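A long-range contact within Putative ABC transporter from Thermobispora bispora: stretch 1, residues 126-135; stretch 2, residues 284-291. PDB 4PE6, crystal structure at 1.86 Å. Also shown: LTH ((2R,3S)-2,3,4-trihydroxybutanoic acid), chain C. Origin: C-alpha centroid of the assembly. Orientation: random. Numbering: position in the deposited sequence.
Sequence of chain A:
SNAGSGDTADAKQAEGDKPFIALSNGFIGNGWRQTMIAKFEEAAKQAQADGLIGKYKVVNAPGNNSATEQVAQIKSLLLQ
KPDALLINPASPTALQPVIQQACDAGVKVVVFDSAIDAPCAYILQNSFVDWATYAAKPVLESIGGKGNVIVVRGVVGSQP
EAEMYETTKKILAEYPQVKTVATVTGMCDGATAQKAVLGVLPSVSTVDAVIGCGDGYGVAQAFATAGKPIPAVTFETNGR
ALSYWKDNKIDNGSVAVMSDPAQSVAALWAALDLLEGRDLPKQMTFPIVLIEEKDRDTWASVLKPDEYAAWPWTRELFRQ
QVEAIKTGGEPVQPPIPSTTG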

ATOM      1  N   ASN A 126      -0.090  -6.884   4.313  1.00 16.89           N
ATOM      2  CA  ASN A 126       0.305  -7.616   3.134  1.00 17.04           C
ATOM      3  C   ASN A 126       1.768  -7.983   3.316  1.00 17.05           C
ATOM      4  O   ASN A 126       2.467  -7.413   4.172  1.00 16.86           O
ATOM      5  CB  ASN A 126       0.195  -6.748   1.855  1.00 16.79           C
ATOM      6  CG  ASN A 126      -1.230  -6.595   1.297  1.00 16.92           C
ATOM      7  OD1 ASN A 126      -1.401  -5.941   0.255  1.00 16.82           O
ATOM      8  ND2 ASN A 126      -2.242  -7.115   1.981  1.00 17.06           N
ATOM      9  N   SER A 127       2.264  -8.876   2.470  1.00 17.44           N
ATOM     10  CA  SER A 127       3.723  -9.157   2.455  1.00 17.64           C
ATOM     11  C   SER A 127       4.496  -8.047   1.739  1.00 17.19           C
ATOM     12  O   SER A 127       4.641  -8.046   0.519  1.00 17.24           O
ATOM     13  CB  SER A 127       4.056 -10.486   1.807  1.00 18.31           C
ATOM     14  OG  SER A 127       5.464 -10.638   1.742  1.00 18.65           O
ATOM     15  N   PHE A 128       5.033  -7.132   2.526  1.00 16.82           N
ATOM     16  CA  PHE A 128       5.863  -6.064   1.989  1.00 16.57           C
ATOM     17  C   PHE A 128       7.147  -6.621   1.408  1.00 17.02           C
ATOM     18  O   PHE A 128       7.639  -6.116   0.402  1.00 16.93           O
ATOM     19  CB  PHE A 128       6.089  -5.001   3.045  1.00 16.32           C
ATOM     20  CG  PHE A 128       4.816  -4.536   3.667  1.00 15.98           C
ATOM     21  CD1 PHE A 128       3.812  -3.984   2.866  1.00 15.66           C
ATOM     22  CD2 PHE A 128       4.572  -4.707   5.008  1.00 16.06           C
ATOM     23  CE1 PHE A 128       2.606  -3.586   3.420  1.00 15.51           C
ATOM     24  CE2 PHE A 128       3.379  -4.298   5.561  1.00 15.78           C
ATOM     25  CZ  PHE A 128       2.391  -3.750   4.769  1.00 15.55           C
ATOM     26  N   VAL A 129       7.643  -7.710   1.996  1.00 17.68           N
ATOM     27  CA  VAL A 129       8.801  -8.375   1.447  1.00 18.35           C
ATOM     28  C   VAL A 129       8.537  -8.885   0.031  1.00 18.45           C
ATOM     29  O   VAL A 129       9.358  -8.686  -0.853  1.00 18.69           O
ATOM     30  CB  VAL A 129       9.278  -9.526   2.340  1.00 19.20           C
ATOM     31  CG1 VAL A 129      10.359 -10.322   1.632  1.00 20.03           C
ATOM     32  CG2 VAL A 129       9.820  -8.963   3.658  1.00 19.43           C
ATOM     33  N   ASP A 130       7.407  -9.544  -0.186  1.00 18.44           N
ATOM     34  CA  ASP A 130       7.090 -10.040  -1.523  1.00 18.67           C
ATOM     35  C   ASP A 130       7.002  -8.901  -2.543  1.00 18.12           C
ATOM     36  O   ASP A 130       7.529  -9.011  -3.645  1.00 18.28           O
ATOM     37  CB  ASP A 130       5.786 -10.827  -1.515  1.00 18.95           C
ATOM     38  CG  ASP A 130       5.941 -12.220  -0.916  1.00 19.92           C
ATOM     39  OD1 ASP A 130       7.080 -12.613  -0.581  1.00 20.51           O
ATOM     40  OD2 ASP A 130       4.913 -12.894  -0.759  1.00 20.20           O
ATOM     41  N   TRP A 131       6.324  -7.815  -2.154  1.00 17.50           N
ATOM     42  CA  TRP A 131       6.203  -6.636  -3.013  1.00 17.21           C
ATOM     43  C   TRP A 131       7.573  -6.137  -3.393  1.00 17.33           C
ATOM     44  O   TRP A 131       7.908  -6.069  -4.566  1.00 17.35           O
ATOM     45  CB  TRP A 131       5.393  -5.556  -2.301  1.00 16.65           C
ATOM     46  CG  TRP A 131       5.290  -4.211  -2.998  1.00 16.56           C
ATOM     47  CD1 TRP A 131       5.821  -3.843  -4.201  1.00 16.82           C
ATOM     48  CD2 TRP A 131       4.637  -3.061  -2.479  1.00 16.24           C
ATOM     49  NE1 TRP A 131       5.515  -2.509  -4.473  1.00 16.69           N
ATOM     50  CE2 TRP A 131       4.791  -2.015  -3.429  1.00 16.34           C
ATOM     51  CE3 TRP A 131       3.942  -2.803  -1.298  1.00 15.96           C
ATOM     52  CZ2 TRP A 131       4.272  -0.734  -3.231  1.00 16.18           C
ATOM     53  CZ3 TRP A 131       3.410  -1.517  -1.109  1.00 15.84           C
ATOM     54  CH2 TRP A 131       3.570  -0.508  -2.091  1.00 15.87           C
ATOM     55  N   ALA A 132       8.392  -5.811  -2.397  1.00 17.53           N
ATOM     56  CA  ALA A 132       9.734  -5.305  -2.702  1.00 17.97           C
ATOM     57  C   ALA A 132      10.537  -6.240  -3.594  1.00 18.90           C
ATOM     58  O   ALA A 132      11.313  -5.778  -4.422  1.00 18.95           O
ATOM     59  CB  ALA A 132      10.504  -4.981  -1.417  1.00 17.96           C
ATOM     60  N   THR A 133      10.357  -7.563  -3.432  1.00 19.75           N
ATOM     61  CA  THR A 133      11.092  -8.521  -4.228  1.00 20.87           C
ATOM     62  C   THR A 133      10.563  -8.520  -5.666  1.00 21.64           C
ATOM     63  O   THR A 133      11.341  -8.501  -6.613  1.00 21.68           O
ATOM     64  CB  THR A 133      11.022  -9.940  -3.590  1.00 21.35           C
ATOM     65  OG1 THR A 133      11.540  -9.881  -2.256  1.00 21.27           O
ATOM     66  CG2 THR A 133      11.848 -10.975  -4.395  1.00 22.32           C
ATOM     67  N   TYR A 134       9.244  -8.520  -5.826  1.00 20.50           N
ATOM     68  CA  TYR A 134       8.636  -8.448  -7.158  1.00 22.18           C
ATOM     69  C   TYR A 134       8.948  -7.136  -7.887  1.00 21.85           C
ATOM     70  O   TYR A 134       8.911  -7.082  -9.115  1.00 22.61           O
ATOM     71  CB  TYR A 134       7.116  -8.626  -7.083  1.00 23.80           C
ATOM     72  CG  TYR A 134       6.651 -10.046  -6.846  1.00 26.16           C
ATOM     73  CD1 TYR A 134       7.128 -11.102  -7.621  1.00 28.33           C
ATOM     74  CD2 TYR A 134       5.699 -10.331  -5.860  1.00 27.45           C
ATOM     75  CE1 TYR A 134       6.684 -12.402  -7.412  1.00 30.36           C
ATOM     76  CE2 TYR A 134       5.257 -11.618  -5.638  1.00 29.00           C
ATOM     77  CZ  TYR A 134       5.750 -12.648  -6.415  1.00 30.93           C
ATOM     78  OH  TYR A 134       5.310 -13.918  -6.193  1.00 33.33           O
ATOM     79  N   ALA A 135       9.266  -6.086  -7.138  1.00 21.05           N
ATOM     80  CA  ALA A 135       9.558  -4.776  -7.742  1.00 20.96           C
ATOM     81  C   ALA A 135      11.017  -4.691  -8.147  1.00 21.19           C
ATOM     82  O   ALA A 135      11.346  -4.016  -9.121  1.00 22.81           O
ATOM     83  CB  ALA A 135       9.238  -3.666  -6.772  1.00 20.52           C
HETATM   84  N   MSE A 284      -2.398 -11.292  10.608  1.00 22.12           N
HETATM   85  CA  MSE A 284      -3.004 -11.829   9.393  1.00 22.31           C
HETATM   86  C   MSE A 284      -2.317 -11.245   8.183  1.00 21.44           C
HETATM   87  O   MSE A 284      -2.249 -10.022   8.013  1.00 20.47           O
HETATM   88  CB  MSE A 284      -4.498 -11.507   9.343  1.00 22.89           C
HETATM   89  CG  MSE A 284      -5.308 -12.020  10.523  1.00 24.23           C
HETATM   90 SE   MSE A 284      -7.153 -11.305  10.501  1.00 26.42          SE
HETATM   91  CE  MSE A 284      -6.664  -9.911  11.802  1.00 25.09           C
ATOM     92  N   THR A 285      -1.801 -12.107   7.326  1.00 21.50           N
ATOM     93  CA  THR A 285      -1.256 -11.663   6.045  1.00 21.20           C
ATOM     94  C   THR A 285      -2.242 -11.876   4.908  1.00 20.84           C
ATOM     95  O   THR A 285      -2.625 -13.001   4.581  1.00 21.41           O
ATOM     96  CB  THR A 285       0.098 -12.324   5.743  1.00 22.06           C
ATOM     97  OG1 THR A 285       1.045 -11.889   6.725  1.00 22.31           O
ATOM     98  CG2 THR A 285       0.607 -11.909   4.394  1.00 22.18           C
ATOM     99  N   PHE A 286      -2.662 -10.767   4.314  1.00 19.77           N
ATOM    100  CA  PHE A 286      -3.518 -10.776   3.145  1.00 19.64           C
ATOM    101  C   PHE A 286      -2.661 -10.528   1.876  1.00 19.67           C
ATOM    102  O   PHE A 286      -1.490 -10.130   1.981  1.00 19.51           O
ATOM    103  CB  PHE A 286      -4.618  -9.705   3.294  1.00 19.30           C
ATOM    104  CG  PHE A 286      -5.846 -10.188   4.023  1.00 19.38           C
ATOM    105  CD1 PHE A 286      -5.759 -10.693   5.304  1.00 19.22           C
ATOM    106  CD2 PHE A 286      -7.094 -10.127   3.418  1.00 19.64           C
ATOM    107  CE1 PHE A 286      -6.884 -11.149   5.981  1.00 19.51           C
ATOM    108  CE2 PHE A 286      -8.228 -10.575   4.086  1.00 19.95           C
ATOM    109  CZ  PHE A 286      -8.126 -11.102   5.366  1.00 19.75           C
ATOM    110  N   PRO A 287      -3.232 -10.763   0.685  1.00 19.78           N
ATOM    111  CA  PRO A 287      -2.447 -10.749  -0.543  1.00 20.10           C
ATOM    112  C   PRO A 287      -2.237  -9.384  -1.167  1.00 19.64           C
ATOM    113  O   PRO A 287      -3.158  -8.561  -1.228  1.00 19.37           O
ATOM    114  CB  PRO A 287      -3.274 -11.617  -1.505  1.00 20.85           C
ATOM    115  CG  PRO A 287      -4.684 -11.430  -1.030  1.00 20.81           C
ATOM    116  CD  PRO A 287      -4.564 -11.367   0.467  1.00 20.38           C
ATOM    117  N   ILE A 288      -1.032  -9.194  -1.696  1.00 19.76           N
ATOM    118  CA  ILE A 288      -0.713  -8.020  -2.510  1.00 19.53           C
ATOM    119  C   ILE A 288      -1.417  -8.115  -3.885  1.00 20.18           C
ATOM    120  O   ILE A 288      -2.124  -9.090  -4.162  1.00 20.45           O
ATOM    121  CB  ILE A 288       0.808  -7.899  -2.720  1.00 19.46           C
ATOM    122  CG1 ILE A 288       1.356  -9.149  -3.430  1.00 20.38           C
ATOM    123  CG2 ILE A 288       1.533  -7.649  -1.393  1.00 19.10           C
ATOM    124  CD1 ILE A 288       2.793  -9.001  -3.904  1.00 20.46           C
ATOM    125  N   VAL A 289      -1.220  -7.090  -4.722  1.00 20.32           N
ATOM    126  CA  VAL A 289      -1.777  -7.024  -6.079  1.00 21.18           C
ATOM    127  C   VAL A 289      -0.621  -6.987  -7.077  1.00 21.75           C
ATOM    128  O   VAL A 289      -0.034  -5.929  -7.352  1.00 21.32           O
ATOM    129  CB  VAL A 289      -2.689  -5.786  -6.299  1.00 21.17           C
ATOM    130  CG1 VAL A 289      -3.351  -5.858  -7.666  1.00 21.77           C
ATOM    131  CG2 VAL A 289      -3.746  -5.686  -5.201  1.00 21.17           C
ATOM    132  N   LEU A 290      -0.271  -8.160  -7.591  1.00 23.07           N
ATOM    133  CA  LEU A 290       0.750  -8.282  -8.627  1.00 24.15           C
ATOM    134  C   LEU A 290       0.041  -8.328  -9.987  1.00 25.22           C
ATOM    135  O   LEU A 290      -0.779  -9.201 -10.220  1.00 25.94           O
ATOM    136  CB  LEU A 290       1.569  -9.551  -8.388  1.00 24.91           C
ATOM    137  CG  LEU A 290       2.554  -9.994  -9.474  1.00 26.07           C
ATOM    138  CD1 LEU A 290       3.733  -9.041  -9.564  1.00 25.78           C
ATOM    139  CD2 LEU A 290       3.005 -11.435  -9.201  1.00 27.17           C
ATOM    140  N   ILE A 291       0.354  -7.383 -10.862  1.00 25.48           N
ATOM    141  CA  ILE A 291      -0.236  -7.333 -12.196  1.00 27.38           C
ATOM    142  C   ILE A 291       0.816  -7.763 -13.209  1.00 28.71           C
ATOM    143  O   ILE A 291       1.602  -6.961 -13.679  1.00 27.97           O
ATOM    144  CB  ILE A 291      -0.789  -5.934 -12.519  1.00 26.88           C
ATOM    145  CG1 ILE A 291      -1.811  -5.547 -11.452  1.00 26.64           C
ATOM    146  CG2 ILE A 291      -1.460  -5.922 -13.888  1.00 28.01           C
ATOM    147  CD1 ILE A 291      -2.326  -4.135 -11.575  1.00 26.68           C
TER
HETATM  148  O1  LTH C 401       1.597   3.008  -1.084  1.00 23.17           O
HETATM  149  C1  LTH C 401       1.253   3.210   0.138  1.00 19.98           C
HETATM  150  O   LTH C 401       0.916   4.306   0.635  1.00 18.42           O
HETATM  151  C2  LTH C 401       1.149   1.984   1.078  1.00 17.06           C
HETATM  152  O2  LTH C 401       0.803   2.390   2.427  1.00 16.65           O
HETATM  153  C3  LTH C 401       2.452   1.217   1.154  1.00 17.81           C
HETATM  154  O3  LTH C 401       3.492   2.075   1.621  1.00 17.79           O
HETATM  155  C4  LTH C 401       2.289   0.057   2.156  1.00 17.90           C
HETATM  156  O4  LTH C 401       1.302  -0.837   1.578  1.00 16.32           O
HETATM  157  O   HOH W   1      -4.878  -7.821   0.652  1.00 20.31           O
HETATM  158  O   HOH W   2       0.916 -10.543   0.797  1.00 21.42           O

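Stretch 1 runs from N126 and S127 into a helix that begins at F128; stretch 2 arrives as a strand through T285, loops at P287 and I288, and resumes as a strand at V289 and L290. The backbones come closest at N126 and F286, whose CA atoms lie 5.0 Å apart. No direct hydrogen bond joins the stretches. Instead, N126 CA sits 3.3 Å from F286 O with an angle of 159° at the hydrogen, a geometry consistent with a CA-H...O contact. Two waters supply the polar links: one accepts from S127 N (2.7 Å) and donates to F286 O (2.7 Å), while the other accepts from N126 ND2 (3.0 Å) and donates to P287 O (2.7 Å). N126 ND2 also lies 3.1 Å from F286 O, but the angle is too poor for a hydrogen bond.

S127 caps the helix: its OG accepts from D130 N at 2.9 Å and 160°, satisfying an amide that has no preceding turn to bond to. With chi1 at 176° (t), the short side chain of S127 brings OG within 2.9 Å of D130 N.

I288 is the apolar centre of the contact, with 107 Å² covered of the 424 Å² buried in total. Its CA-to-CB bond points sideways, yet its end comes nearer stretch 1: CG2 is 3.6 Å from N126 CB and 3.7 Å from S127 O, both ahead of the helix, while CD1 reaches the helix itself, 4.2 Å from D130 CB and 3.7 Å from Y134 CD2.

The CA-to-CB bonds of D130 and, one helical turn on, Y134 both point toward stretch 2. I288 CD1 meets the Y134 ring at the edge, whereas L290 CD2 lies over one face, 4.1 Å from the ring centroid and 10° off the normal, a CH-pi arrangement. The flat aromatic ring thus offers apolar surface to both aliphatic side chains.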